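Local structure of imidazoleglycerol-phosphate dehydratase (Staphylococcus aureus subsp. aureus, 2AE8) at residues Ile45-Asp50 with Leu106-Asp111; Val60-His65 with Gly154-Glu159; Leu67-Phe72 with Glu189-Phe194; Thr120-Met125 with Leu129-Val134. The protein catalyses the manganese-dependent dehydration of D-erythro-1-(imidazol-4-yl)glycerol 3-phosphate to 3-(imidazol-4-yl)-2-oxopropyl phosphate, the sixth step of histidine biosynthesis. All blocks are in the same frame, centred on the assembly; numbering follows the deposited sequence. Where two conformers were deposited one is given.

In the fold
From the N terminus, strand 43-48 is the first partner to appear; interaction 1 ties its end to the last turns of helix 90-111, closing a loop of 55 residues. Before that helix comes helix 61-74, whose start enters interaction 2 with residues 154-159, at the small 152-157 hairpin, and whose middle enters interaction 3 with helix 186-205. Interactions 1, 2 and 3 cross one another along the chain. The hairpin of interaction 4 is nested inside the loops closed by interactions 2 and 3. Its Ala-130 meets Ala-192 of interaction 3, while Phe-70 of interaction 3 meets Ile-47 of interaction 1. The helices thus join the sheet holding 43-48 to the sheet holding the hairpin.

Interaction 1: Ile45-Asp50 with Leu106-Asp111; sequences ISISDD and LEMIKD
Met-108, a selenomethionine, reaches from the last turns of helix 90-111 to Ile-47 on strand 43-48, and its methyl does most of the touching. The side chain leaves the helix with CG trans to the backbone N (chi1 178°) and runs straight through CG to SE. It then bends at the last torsion (chi3 -56°), which carries CE round to the strand. There CE sits against both branches of Ile-47, 3.7 Å from CG2 and 3.9 Å from CG1. Ile-47 points toward the helix and presents these two branches together, and the two side chains cross at about a right angle. Just past the end of the strand, Met-108 CE comes within 4.1 Å of Asp-49 N, and Met-108 SE within 4.3 Å of Asp-49 CB, so the same side chain also reaches the first residue after the strand. No hydrogen bond links the two segments. Ser-48 points its CB away from the helix, and its OG bonds to Met-30 O. Around this pair, Leu-104 and Leu-105 from the same helix also touch Ile-47, and Tyr-32 of strand 31-36 touches Met-108. This is an apolar helix-on-sheet contact, in which helix 90-111 packs against the four-stranded sheet that holds 43-48, within the beta-alpha-beta sandwich that this enzyme builds by duplication of a half-domain.

Interaction 2: Val60-His65 with Gly154-Glu159; sequences VGFLNH and GTFDTE
Phe-62, in the first turn of helix 61-74, and Phe-156, on the short strand 156-157, bring their rings together at a slant. The planes are 38° apart and the centroids 5.0 Å apart, which makes the pair neither a stack nor a T. The closest approach is at one corner: Phe-62 CD2 stands over a face of the Phe-156 ring, displaced toward its rim, with Phe-62 CD2 only 3.4 Å from Phe-156 CD2. Behind the rings, Phe-62 CB and Phe-156 CB are 3.8 Å apart. With CG anti to N in both (chi1 -176° in Phe-62), each ring is carried out from its own backbone toward the other segment, and the side chains cross at about a right angle. The contact joins the start of a helix that carries a metal ligand, His-65, to the small 152-157 hairpin at a subunit boundary: Asp-157 OD1 hydrogen-bonds Gly-154 N of a second subunit, and Gly-154 O takes a bond from Lys-152 NZ of a third. Phe-62 in turn lies edge-to-face with His-187, another metal ligand, and touches Ile-190. At the CD1-CE1 side of the Phe-156 ring, and from the same side of its plane as Phe-62, Val-60, the N-cap residue of the helix, brings CG1 in obliquely. That methyl lies 3.7 Å from Phe-156 CD1 and 3.9 Å from Phe-156 CE1.

Interaction 3: Leu67-Phe72 with Glu189-Phe194; sequences LTLFTF and EIEAIF. With MG (magnesium ion), chain L.
This contact includes part of the metal site: Leu-69 of helix 61-74 lies against the ligand Glu-191 of helix 186-205. Both helices also carry residues that probably line the substrate site. Glu-191 swings CG to the far side of CB from its backbone N (chi1 -180°) and runs extended beyond it, bringing OE1 to 2.1 Å from the magnesium ion. Its other oxygen, OE2, stays 3.4 Å from that magnesium, so the carboxylate binds through one oxygen. His-187 of the same chain and His-92 of a neighbouring subunit bind the same metal, and His-65 belongs to the site too. Leu-69 comes across the glutamate at about a right angle: its CD1 is 3.7 Å from Glu-191 OE2 and 3.8 Å from Glu-191 CG, so one methyl lies alongside the end of the chain. Two residues earlier, Leu-67 brings CD2 to 4.4 Å from Phe-194 CE1, a looser apolar touch; the Phe-194 ring also meets Phe-165 of the same subunit. Within helix 61-74, Thr-71 OG1 donates a 2.7 Å bond to Thr-68 O, which also accepts from Phe-72 N, both reaching it from the same face of the carbonyl plane. No hydrogen bond spans the two helices. Chemically, then, the leucine meets the carboxylate only by van der Waals contact: the metal grips one oxygen, and an apolar methyl packs beside the other.

Interaction 4: Thr120-Met125 with Leu129-Val134; sequences TMYIPM and LARVVV
Strands 118-125 and 128-135 form a beta hairpin at the edge of the sheet they share with 175-182 and 141-145, and here Tyr-122 and Arg-131 pair across it. Four backbone hydrogen bonds hold the strands: Met-121 and Val-132 exchange two, both 3.0 Å between N and O, and Ile-123 and Ala-130 exchange two more. Tyr-122 faces Arg-131 in a non-hydrogen-bonded pair, and their side chains lie side by side, pointing the same way. Arg-131 CB sits over one face of the Tyr-122 ring, 3.9 Å from the centroid, a CH-pi contact, and CD carries on along the ring toward its hydroxyl end, 3.5 Å from Tyr-122 CZ. At the ring's edge, Leu-129 CD1 lies 4.1 Å from Tyr-122 CD2. On the other side of the Tyr-122/Arg-131 pair along the strands, Thr-120 OG1 is 3.6 Å from Val-133 CG2. The tyrosine hydroxyl also bonds to Tyr-122 of neighbouring subunits, while Arg-131 NH2 makes a salt bridge to Asp-179. A bend in the arginine at chi3 (65°) swings the guanidinium round to the hydroxyl, its plane 82° from the ring, and NH1 donates a 3.0 Å bond to Tyr-122 OH, which lies only 3° out of the guanidinium plane.

Interaction 1: Ile45-Asp50 with Leu106-Asp111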
loop_
_atom_site.group_PDB
_atom_site.type_symbol
_atom_site.label_atom_id
_atom_site.label_comp_id
_atom_site.label_asym_id
_atom_site.label_seq_id
_atom_site.Cartn_x
_atom_site.Cartn_y
_atom_site.Cartn_z
ATOM N N ILE B 45 18.119 45.992 -31.837
ATOM C CA ILE B 45 17.433 44.902 -32.517
ATOM C C ILE B 45 16.449 45.411 -33.550
ATOM O O ILE B 45 15.713 46.357 -33.295
ATOM C CB ILE B 45 16.694 43.973 -31.504
ATOM C CG1 ILE B 45 17.692 43.397 -30.500
ATOM C CG2 ILE B 45 15.926 42.863 -32.227
ATOM C CD1 ILE B 45 17.078 42.690 -29.295
ATOM N N SER B 46 16.446 44.765 -34.711
ATOM C CA SER B 46 15.434 44.997 -35.715
ATOM C C SER B 46 14.883 43.673 -36.183
ATOM O O SER B 46 15.616 42.694 -36.280
ATOM C CB SER B 46 16.007 45.754 -36.926
ATOM O OG SER B 46 16.964 44.962 -37.623
ATOM N N ILE B 47 13.598 43.679 -36.511
ATOM C CA ILE B 47 12.934 42.542 -37.107
ATOM C C ILE B 47 12.200 42.987 -38.382
ATOM O O ILE B 47 11.717 44.116 -38.455
ATOM C CB ILE B 47 11.966 41.875 -36.086
ATOM C CG1 ILE B 47 11.527 40.485 -36.564
ATOM C CG2 ILE B 47 10.768 42.782 -35.764
ATOM C CD1 ILE B 47 10.964 39.602 -35.438
ATOM N N SER B 48 12.119 42.100 -39.369
ATOM C CA SER B 48 11.409 42.398 -40.614
ATOM C C SER B 48 10.825 41.146 -41.252
ATOM O O SER B 48 11.463 40.093 -41.236
ATOM C CB SER B 48 12.353 43.086 -41.606
ATOM O OG SER B 48 11.626 43.575 -42.707
ATOM N N ASP B 49 9.630 41.270 -41.836
ATOM C CA ASP B 49 8.984 40.150 -42.533
ATOM C C ASP B 49 9.334 40.139 -44.019
ATOM O O ASP B 49 8.464 39.989 -44.881
ATOM C CB ASP B 49 7.453 40.151 -42.332
ATOM C CG ASP B 49 6.803 38.781 -42.648
ATOM O OD1 ASP B 49 7.502 37.869 -43.148
ATOM O OD2 ASP B 49 5.586 38.608 -42.383
ATOM N N ASP B 50 10.610 40.322 -44.318
ATOM C CA ASP B 50 11.092 40.169 -45.677
ATOM C C ASP B 50 12.096 39.022 -45.679
ATOM O O ASP B 50 12.063 38.161 -44.779
ATOM C CB ASP B 50 11.691 41.483 -46.204
ATOM C CG ASP B 50 12.975 41.886 -45.495
ATOM O OD1 ASP B 50 13.483 41.117 -44.641
ATOM O OD2 ASP B 50 13.495 42.984 -45.807
ATOM N N LEU B 106 4.770 42.702 -31.577
ATOM C CA LEU B 106 3.477 43.346 -31.347
ATOM C C LEU B 106 3.309 44.514 -32.330
ATOM O O LEU B 106 2.267 44.645 -32.966
ATOM C CB LEU B 106 3.326 43.814 -29.898
ATOM C CG LEU B 106 1.989 44.494 -29.557
ATOM C CD1 LEU B 106 0.759 43.641 -29.951
ATOM C CD2 LEU B 106 1.925 44.885 -28.097
ATOM N N GLU B 107 4.355 45.322 -32.485
ATOM C CA GLU B 107 4.324 46.414 -33.473
ATOM C C GLU B 107 4.011 45.899 -34.861
ATOM O O GLU B 107 3.115 46.417 -35.524
ATOM C CB GLU B 107 5.627 47.218 -33.450
ATOM C CG GLU B 107 5.762 48.049 -32.181
ATOM C CD GLU B 107 4.429 48.659 -31.743
ATOM O OE1 GLU B 107 3.783 49.353 -32.570
ATOM O OE2 GLU B 107 4.022 48.442 -30.572
HETATM N N MSE B 108 4.688 44.826 -35.263
HETATM C CA MSE B 108 4.422 44.159 -36.539
HETATM C C MSE B 108 2.986 43.650 -36.685
HETATM O O MSE B 108 2.361 43.773 -37.764
HETATM C CB MSE B 108 5.399 43.002 -36.738
HETATM C CG MSE B 108 5.162 42.236 -38.014
HETATM SE SE MSE B 108 6.357 40.738 -38.207
HETATM C CE MSE B 108 8.081 41.674 -38.041
ATOM N N ILE B 109 2.471 43.051 -35.611
ATOM C CA ILE B 109 1.118 42.510 -35.601
ATOM C C ILE B 109 0.067 43.622 -35.700
ATOM O O ILE B 109 -0.897 43.511 -36.458
ATOM C CB ILE B 109 0.879 41.620 -34.337
ATOM C CG1 ILE B 109 1.601 40.279 -34.510
ATOM C CG2 ILE B 109 -0.593 41.388 -34.129
ATOM C CD1 ILE B 109 1.918 39.531 -33.202
ATOM N N LYS B 110 0.271 44.685 -34.934
ATOM C CA LYS B 110 -0.593 45.862 -34.975
ATOM C C LYS B 110 -0.785 46.387 -36.404
ATOM O O LYS B 110 -1.918 46.659 -36.808
ATOM C CB LYS B 110 -0.067 46.955 -34.040
ATOM C CG LYS B 110 -0.330 46.631 -32.573
ATOM C CD LYS B 110 0.071 47.749 -31.627
ATOM C CE LYS B 110 -0.613 47.550 -30.289
ATOM N NZ LYS B 110 0.107 48.209 -29.146
ATOM N N ASP B 111 0.304 46.462 -37.171
ATOM C CA ASP B 111 0.248 46.971 -38.543
ATOM C C ASP B 111 -0.366 46.025 -39.569
ATOM O O ASP B 111 -0.922 46.475 -40.565
ATOM C CB ASP B 111 1.622 47.458 -39.008
ATOM C CG ASP B 111 2.090 48.687 -38.249
ATOM O OD1 ASP B 111 1.254 49.539 -37.866
ATOM O OD2 ASP B 111 3.312 48.808 -38.036
#

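Interaction 2: Val60-His65 with Gly154-Glu159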
loop_
_atom_site.group_PDB
_atom_site.type_symbol
_atom_site.label_atom_id
_atom_site.label_comp_id
_atom_site.label_asym_id
_atom_site.label_seq_id
_atom_site.Cartn_x
_atom_site.Cartn_y
_atom_site.Cartn_z
ATOM N N VAL B 60 25.825 35.194 -26.663
ATOM C CA VAL B 60 25.540 33.882 -26.079
ATOM C C VAL B 60 25.453 32.912 -27.242
ATOM O O VAL B 60 24.509 32.967 -28.041
ATOM C CB VAL B 60 24.203 33.866 -25.297
ATOM C CG1 VAL B 60 23.942 32.489 -24.688
ATOM C CG2 VAL B 60 24.172 34.942 -24.218
ATOM N N GLY B 61 26.451 32.041 -27.350
ATOM C CA GLY B 61 26.587 31.153 -28.506
ATOM C C GLY B 61 25.351 30.321 -28.798
ATOM O O GLY B 61 24.880 30.264 -29.935
ATOM N N PHE B 62 24.805 29.680 -27.764
ATOM C CA PHE B 62 23.671 28.790 -27.983
ATOM C C PHE B 62 22.455 29.597 -28.420
ATOM O O PHE B 62 21.698 29.153 -29.274
ATOM C CB PHE B 62 23.355 27.941 -26.732
ATOM C CG PHE B 62 22.247 26.944 -26.953
ATOM C CD1 PHE B 62 22.480 25.774 -27.670
ATOM C CD2 PHE B 62 20.957 27.198 -26.479
ATOM C CE1 PHE B 62 21.447 24.851 -27.889
ATOM C CE2 PHE B 62 19.923 26.278 -26.689
ATOM C CZ PHE B 62 20.169 25.105 -27.397
ATOM N N LEU B 63 22.287 30.783 -27.839
ATOM C CA LEU B 63 21.175 31.664 -28.186
ATOM C C LEU B 63 21.299 32.134 -29.642
ATOM O O LEU B 63 20.303 32.173 -30.361
ATOM C CB LEU B 63 21.072 32.852 -27.219
ATOM C CG LEU B 63 19.815 33.734 -27.319
ATOM C CD1 LEU B 63 18.526 32.936 -27.151
ATOM C CD2 LEU B 63 19.886 34.888 -26.312
ATOM N N ASN B 64 22.527 32.432 -30.078
ATOM C CA ASN B 64 22.786 32.721 -31.503
ATOM C C ASN B 64 22.228 31.653 -32.433
ATOM O O ASN B 64 21.526 31.972 -33.400
ATOM C CB ASN B 64 24.284 32.931 -31.770
ATOM C CG ASN B 64 24.783 34.261 -31.243
ATOM O OD1 ASN B 64 24.008 35.076 -30.755
ATOM N ND2 ASN B 64 26.087 34.483 -31.329
ATOM N N HIS B 65 22.517 30.386 -32.139
ATOM C CA HIS B 65 22.068 29.298 -32.995
ATOM C C HIS B 65 20.544 29.199 -33.016
ATOM O O HIS B 65 19.936 29.033 -34.093
ATOM C CB HIS B 65 22.693 27.958 -32.579
ATOM C CG HIS B 65 22.285 26.804 -33.452
ATOM N ND1 HIS B 65 22.312 26.864 -34.830
ATOM C CD2 HIS B 65 21.861 25.554 -33.142
ATOM C CE1 HIS B 65 21.896 25.712 -35.330
ATOM N NE2 HIS B 65 21.615 24.899 -34.328
ATOM N N GLY B 154 25.996 22.681 -23.233
ATOM C CA GLY B 154 27.285 23.379 -23.168
ATOM C C GLY B 154 27.306 24.259 -21.932
ATOM O O GLY B 154 27.181 23.787 -20.799
ATOM N N THR B 155 27.424 25.561 -22.147
ATOM C CA THR B 155 27.515 26.482 -21.031
ATOM C C THR B 155 26.163 27.174 -20.757
ATOM O O THR B 155 26.019 27.945 -19.806
ATOM C CB THR B 155 28.655 27.501 -21.324
ATOM O OG1 THR B 155 29.096 28.111 -20.102
ATOM C CG2 THR B 155 28.191 28.531 -22.293
ATOM N N PHE B 156 25.173 26.890 -21.595
ATOM C CA PHE B 156 23.861 27.563 -21.533
ATOM C C PHE B 156 22.899 26.937 -20.507
ATOM O O PHE B 156 22.578 25.755 -20.607
ATOM C CB PHE B 156 23.223 27.510 -22.923
ATOM C CG PHE B 156 21.976 28.336 -23.076
ATOM C CD1 PHE B 156 22.053 29.733 -23.194
ATOM C CD2 PHE B 156 20.723 27.717 -23.155
ATOM C CE1 PHE B 156 20.905 30.501 -23.355
ATOM C CE2 PHE B 156 19.577 28.474 -23.314
ATOM C CZ PHE B 156 19.657 29.865 -23.423
ATOM N N ASP B 157 22.415 27.751 -19.566
ATOM C CA ASP B 157 21.403 27.334 -18.594
ATOM C C ASP B 157 20.070 27.104 -19.283
ATOM O O ASP B 157 19.453 28.006 -19.816
ATOM C CB ASP B 157 21.241 28.371 -17.477
ATOM C CG ASP B 157 22.448 28.415 -16.546
ATOM O OD1 ASP B 157 22.755 29.490 -16.018
ATOM O OD2 ASP B 157 23.081 27.365 -16.329
ATOM N N THR B 158 19.654 25.855 -19.254
ATOM C CA THR B 158 18.498 25.359 -19.932
ATOM C C THR B 158 17.182 25.984 -19.350
ATOM O O THR B 158 16.165 26.134 -20.058
ATOM C CB THR B 158 18.644 23.818 -19.797
ATOM O OG1 THR B 158 18.565 23.148 -21.056
ATOM C CG2 THR B 158 17.815 23.234 -18.731
ATOM N N GLU B 159 17.200 26.377 -18.080
ATOM C CA GLU B 159 16.058 27.127 -17.518
ATOM C C GLU B 159 15.761 28.454 -18.249
ATOM O O GLU B 159 14.680 29.025 -18.088
ATOM C CB GLU B 159 16.197 27.356 -16.006
ATOM C CG GLU B 159 17.262 28.361 -15.568
ATOM C CD GLU B 159 17.325 28.519 -14.048
ATOM O OE1 GLU B 159 16.671 27.729 -13.309
ATOM O OE2 GLU B 159 18.035 29.443 -13.578
#

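Interaction 3: Leu67-Phe72 with Glu189-Phe194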
loop_
_atom_site.group_PDB
_atom_site.type_symbol
_atom_site.label_atom_id
_atom_site.label_comp_id
_atom_site.label_asym_id
_atom_site.label_seq_id
_atom_site.Cartn_x
_atom_site.Cartn_y
_atom_site.Cartn_z
ATOM N N LEU B 67 18.200 31.561 -32.302
ATOM C CA LEU B 67 17.602 32.711 -33.003
ATOM C C LEU B 67 17.870 32.644 -34.500
ATOM O O LEU B 67 17.066 33.108 -35.293
ATOM C CB LEU B 67 18.073 34.039 -32.399
ATOM C CG LEU B 67 17.692 34.210 -30.924
ATOM C CD1 LEU B 67 18.186 35.539 -30.337
ATOM C CD2 LEU B 67 16.184 34.073 -30.769
ATOM N N THR B 68 18.987 32.043 -34.898
ATOM C CA THR B 68 19.214 31.795 -36.324
ATOM C C THR B 68 18.143 30.836 -36.845
ATOM O O THR B 68 17.598 31.033 -37.934
ATOM C CB THR B 68 20.655 31.275 -36.592
ATOM O OG1 THR B 68 21.585 32.306 -36.229
ATOM C CG2 THR B 68 20.858 30.888 -38.064
ATOM N N LEU B 69 17.810 29.821 -36.044
ATOM C CA LEU B 69 16.729 28.893 -36.387
ATOM C C LEU B 69 15.371 29.592 -36.472
ATOM O O LEU B 69 14.581 29.355 -37.403
ATOM C CB LEU B 69 16.677 27.742 -35.360
ATOM C CG LEU B 69 17.694 26.625 -35.589
ATOM C CD1 LEU B 69 17.885 25.834 -34.308
ATOM C CD2 LEU B 69 17.259 25.685 -36.749
ATOM N N PHE B 70 15.106 30.455 -35.498
ATOM C CA PHE B 70 13.896 31.267 -35.477
ATOM C C PHE B 70 13.753 32.047 -36.794
ATOM O O PHE B 70 12.698 32.028 -37.438
ATOM C CB PHE B 70 13.928 32.216 -34.276
ATOM C CG PHE B 70 12.847 33.268 -34.292
ATOM C CD1 PHE B 70 11.587 33.006 -33.749
ATOM C CD2 PHE B 70 13.093 34.532 -34.841
ATOM C CE1 PHE B 70 10.577 33.981 -33.760
ATOM C CE2 PHE B 70 12.097 35.511 -34.869
ATOM C CZ PHE B 70 10.831 35.236 -34.333
ATOM N N THR B 71 14.824 32.720 -37.206
ATOM C CA THR B 71 14.734 33.536 -38.428
ATOM C C THR B 71 14.366 32.703 -39.629
ATOM O O THR B 71 13.442 33.062 -40.363
ATOM C CB THR B 71 16.004 34.382 -38.706
ATOM O OG1 THR B 71 17.136 33.534 -38.914
ATOM C CG2 THR B 71 16.268 35.299 -37.567
ATOM N N PHE B 72 15.036 31.565 -39.809
ATOM C CA PHE B 72 14.773 30.694 -40.957
ATOM C C PHE B 72 13.362 30.127 -40.950
ATOM O O PHE B 72 12.685 30.092 -41.989
ATOM C CB PHE B 72 15.794 29.543 -41.009
ATOM C CG PHE B 72 15.638 28.649 -42.206
ATOM C CD1 PHE B 72 16.370 28.892 -43.370
ATOM C CD2 PHE B 72 14.753 27.567 -42.186
ATOM C CE1 PHE B 72 16.225 28.067 -44.490
ATOM C CE2 PHE B 72 14.590 26.743 -43.302
ATOM C CZ PHE B 72 15.335 26.991 -44.456
ATOM N N GLU B 189 15.627 18.757 -27.695
ATOM C CA GLU B 189 14.401 19.213 -27.059
ATOM C C GLU B 189 14.207 20.707 -27.302
ATOM O O GLU B 189 13.150 21.148 -27.723
ATOM C CB GLU B 189 14.464 18.932 -25.550
ATOM C CG GLU B 189 14.179 17.472 -25.149
ATOM C CD GLU B 189 14.623 17.149 -23.717
ATOM O OE1 GLU B 189 15.089 18.054 -22.977
ATOM O OE2 GLU B 189 14.561 15.963 -23.351
ATOM N N ILE B 190 15.228 21.484 -26.985
ATOM C CA ILE B 190 15.181 22.915 -27.187
ATOM C C ILE B 190 15.043 23.270 -28.675
ATOM O O ILE B 190 14.262 24.146 -29.045
ATOM C CB ILE B 190 16.438 23.565 -26.590
ATOM C CG1 ILE B 190 16.474 23.286 -25.073
ATOM C CG2 ILE B 190 16.425 25.068 -26.859
ATOM C CD1 ILE B 190 17.835 23.543 -24.420
ATOM N N GLU B 191 15.807 22.590 -29.518
ATOM C CA GLU B 191 15.753 22.850 -30.955
ATOM C C GLU B 191 14.377 22.568 -31.547
ATOM O O GLU B 191 13.849 23.390 -32.297
ATOM C CB GLU B 191 16.856 22.087 -31.695
ATOM C CG GLU B 191 16.851 22.316 -33.188
ATOM C CD GLU B 191 18.213 22.098 -33.830
ATOM O OE1 GLU B 191 19.193 21.779 -33.121
ATOM O OE2 GLU B 191 18.299 22.249 -35.060
ATOM N N ALA B 192 13.784 21.417 -31.229
ATOM C CA ALA B 192 12.414 21.122 -31.678
ATOM C C ALA B 192 11.427 22.211 -31.245
ATOM O O ALA B 192 10.561 22.626 -32.024
ATOM C CB ALA B 192 11.949 19.729 -31.172
ATOM N N ILE B 193 11.555 22.681 -30.003
ATOM C CA ILE B 193 10.678 23.749 -29.491
ATOM C C ILE B 193 10.865 25.078 -30.273
ATOM O O ILE B 193 9.889 25.715 -30.671
ATOM C CB ILE B 193 10.903 23.995 -27.986
ATOM C CG1 ILE B 193 10.397 22.793 -27.147
ATOM C CG2 ILE B 193 10.231 25.319 -27.525
ATOM C CD1 ILE B 193 10.877 22.846 -25.704
ATOM N N PHE B 194 12.114 25.491 -30.478
ATOM C CA PHE B 194 12.387 26.687 -31.290
ATOM C C PHE B 194 11.893 26.545 -32.722
ATOM O O PHE B 194 11.278 27.470 -33.248
ATOM C CB PHE B 194 13.871 27.060 -31.277
ATOM C CG PHE B 194 14.246 27.994 -30.178
ATOM C CD1 PHE B 194 14.137 29.376 -30.358
ATOM C CD2 PHE B 194 14.710 27.503 -28.956
ATOM C CE1 PHE B 194 14.486 30.264 -29.341
ATOM C CE2 PHE B 194 15.071 28.386 -27.905
ATOM C CZ PHE B 194 14.958 29.781 -28.102
HETATM MG MG MG L . 21.219 22.348 -33.293
#

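Interaction 4: Thr120-Met125 with Leu129-Val134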
loop_
_atom_site.group_PDB
_atom_site.type_symbol
_atom_site.label_atom_id
_atom_site.label_comp_id
_atom_site.label_asym_id
_atom_site.label_seq_id
_atom_site.Cartn_x
_atom_site.Cartn_y
_atom_site.Cartn_z
ATOM N N THR B 120 -0.215 25.909 -35.781
ATOM C CA THR B 120 0.229 24.732 -35.015
ATOM C C THR B 120 1.334 23.992 -35.783
ATOM O O THR B 120 1.195 23.733 -36.985
ATOM C CB THR B 120 -0.954 23.770 -34.755
ATOM O OG1 THR B 120 -1.886 24.398 -33.868
ATOM C CG2 THR B 120 -0.491 22.462 -34.100
HETATM N N MSE B 121 2.425 23.649 -35.099
HETATM C CA MSE B 121 3.496 22.870 -35.720
HETATM C C MSE B 121 4.007 21.731 -34.816
HETATM O O MSE B 121 4.275 21.941 -33.638
HETATM C CB MSE B 121 4.665 23.779 -36.098
HETATM C CG MSE B 121 5.740 23.080 -36.905
HETATM SE SE MSE B 121 5.089 22.813 -38.746
HETATM C CE MSE B 121 6.318 21.539 -39.333
ATOM N N TYR B 122 4.142 20.544 -35.395
ATOM C CA TYR B 122 4.836 19.439 -34.751
ATOM C C TYR B 122 6.227 19.358 -35.369
ATOM O O TYR B 122 6.373 19.404 -36.608
ATOM C CB TYR B 122 4.085 18.125 -34.983
ATOM C CG TYR B 122 2.922 17.871 -34.047
ATOM C CD1 TYR B 122 1.654 18.380 -34.319
ATOM C CD2 TYR B 122 3.084 17.096 -32.907
ATOM C CE1 TYR B 122 0.578 18.136 -33.467
ATOM C CE2 TYR B 122 2.016 16.840 -32.060
ATOM C CZ TYR B 122 0.773 17.358 -32.344
ATOM O OH TYR B 122 -0.269 17.094 -31.494
ATOM N N ILE B 123 7.250 19.278 -34.526
ATOM C CA ILE B 123 8.607 19.050 -35.016
ATOM C C ILE B 123 9.263 17.869 -34.283
ATOM O O ILE B 123 9.387 17.905 -33.051
ATOM C CB ILE B 123 9.515 20.288 -34.834
ATOM C CG1 ILE B 123 9.030 21.479 -35.684
ATOM C CG2 ILE B 123 11.014 19.921 -35.131
ATOM C CD1 ILE B 123 9.327 21.348 -37.156
ATOM N N PRO B 124 9.715 16.855 -35.041
ATOM C CA PRO B 124 10.492 15.778 -34.473
ATOM C C PRO B 124 11.990 16.104 -34.575
ATOM O O PRO B 124 12.432 16.767 -35.538
ATOM C CB PRO B 124 10.134 14.611 -35.377
ATOM C CG PRO B 124 9.989 15.288 -36.778
ATOM C CD PRO B 124 9.530 16.690 -36.504
HETATM N N MSE B 125 12.748 15.695 -33.567
HETATM C CA MSE B 125 14.197 15.811 -33.595
HETATM C C MSE B 125 14.740 14.520 -33.017
HETATM O O MSE B 125 14.897 14.404 -31.807
HETATM C CB MSE B 125 14.687 17.005 -32.763
HETATM C CG MSE B 125 14.458 18.370 -33.370
HETATM SE SE MSE B 125 15.565 18.689 -34.984
HETATM C CE MSE B 125 17.298 18.141 -34.277
ATOM N N LEU B 129 9.854 14.919 -29.775
ATOM C CA LEU B 129 8.751 15.473 -30.555
ATOM C C LEU B 129 8.176 16.663 -29.787
ATOM O O LEU B 129 7.842 16.525 -28.607
ATOM C CB LEU B 129 7.663 14.419 -30.807
ATOM C CG LEU B 129 6.421 14.884 -31.583
ATOM C CD1 LEU B 129 6.747 15.199 -33.061
ATOM C CD2 LEU B 129 5.343 13.830 -31.495
ATOM N N ALA B 130 8.104 17.829 -30.429
ATOM C CA ALA B 130 7.457 18.976 -29.816
ATOM C C ALA B 130 6.265 19.460 -30.621
ATOM O O ALA B 130 6.248 19.351 -31.867
ATOM C CB ALA B 130 8.450 20.112 -29.586
ATOM N N ARG B 131 5.270 19.986 -29.907
ATOM C CA ARG B 131 4.138 20.663 -30.529
ATOM C C ARG B 131 4.056 22.071 -29.977
ATOM O O ARG B 131 4.104 22.276 -28.763
ATOM C CB ARG B 131 2.806 19.950 -30.267
ATOM C CG ARG B 131 1.580 20.741 -30.758
ATOM C CD ARG B 131 0.263 20.131 -30.307
ATOM N NE ARG B 131 0.114 20.192 -28.853
ATOM C CZ ARG B 131 -0.134 19.135 -28.085
ATOM N NH1 ARG B 131 -0.271 17.930 -28.636
ATOM N NH2 ARG B 131 -0.247 19.289 -26.769
ATOM N N VAL B 132 3.908 23.044 -30.871
ATOM C CA VAL B 132 3.652 24.420 -30.438
ATOM C C VAL B 132 2.420 24.944 -31.155
ATOM O O VAL B 132 2.279 24.768 -32.371
ATOM C CB VAL B 132 4.855 25.335 -30.639
ATOM C CG1 VAL B 132 4.503 26.761 -30.224
ATOM C CG2 VAL B 132 6.060 24.809 -29.813
ATOM N N VAL B 133 1.541 25.568 -30.379
ATOM C CA VAL B 133 0.287 26.143 -30.854
ATOM C C VAL B 133 0.357 27.628 -30.544
ATOM O O VAL B 133 0.550 28.000 -29.392
ATOM C CB VAL B 133 -0.953 25.529 -30.110
ATOM C CG1 VAL B 133 -2.239 26.238 -30.524
ATOM C CG2 VAL B 133 -1.062 24.014 -30.381
ATOM N N VAL B 134 0.227 28.475 -31.566
ATOM C CA VAL B 134 0.127 29.925 -31.309
ATOM C C VAL B 134 -1.144 30.558 -31.846
ATOM O O VAL B 134 -1.653 30.180 -32.907
ATOM C CB VAL B 134 1.428 30.787 -31.626
ATOM C CG1 VAL B 134 2.672 29.967 -31.926
ATOM C CG2 VAL B 134 1.181 31.949 -32.630
#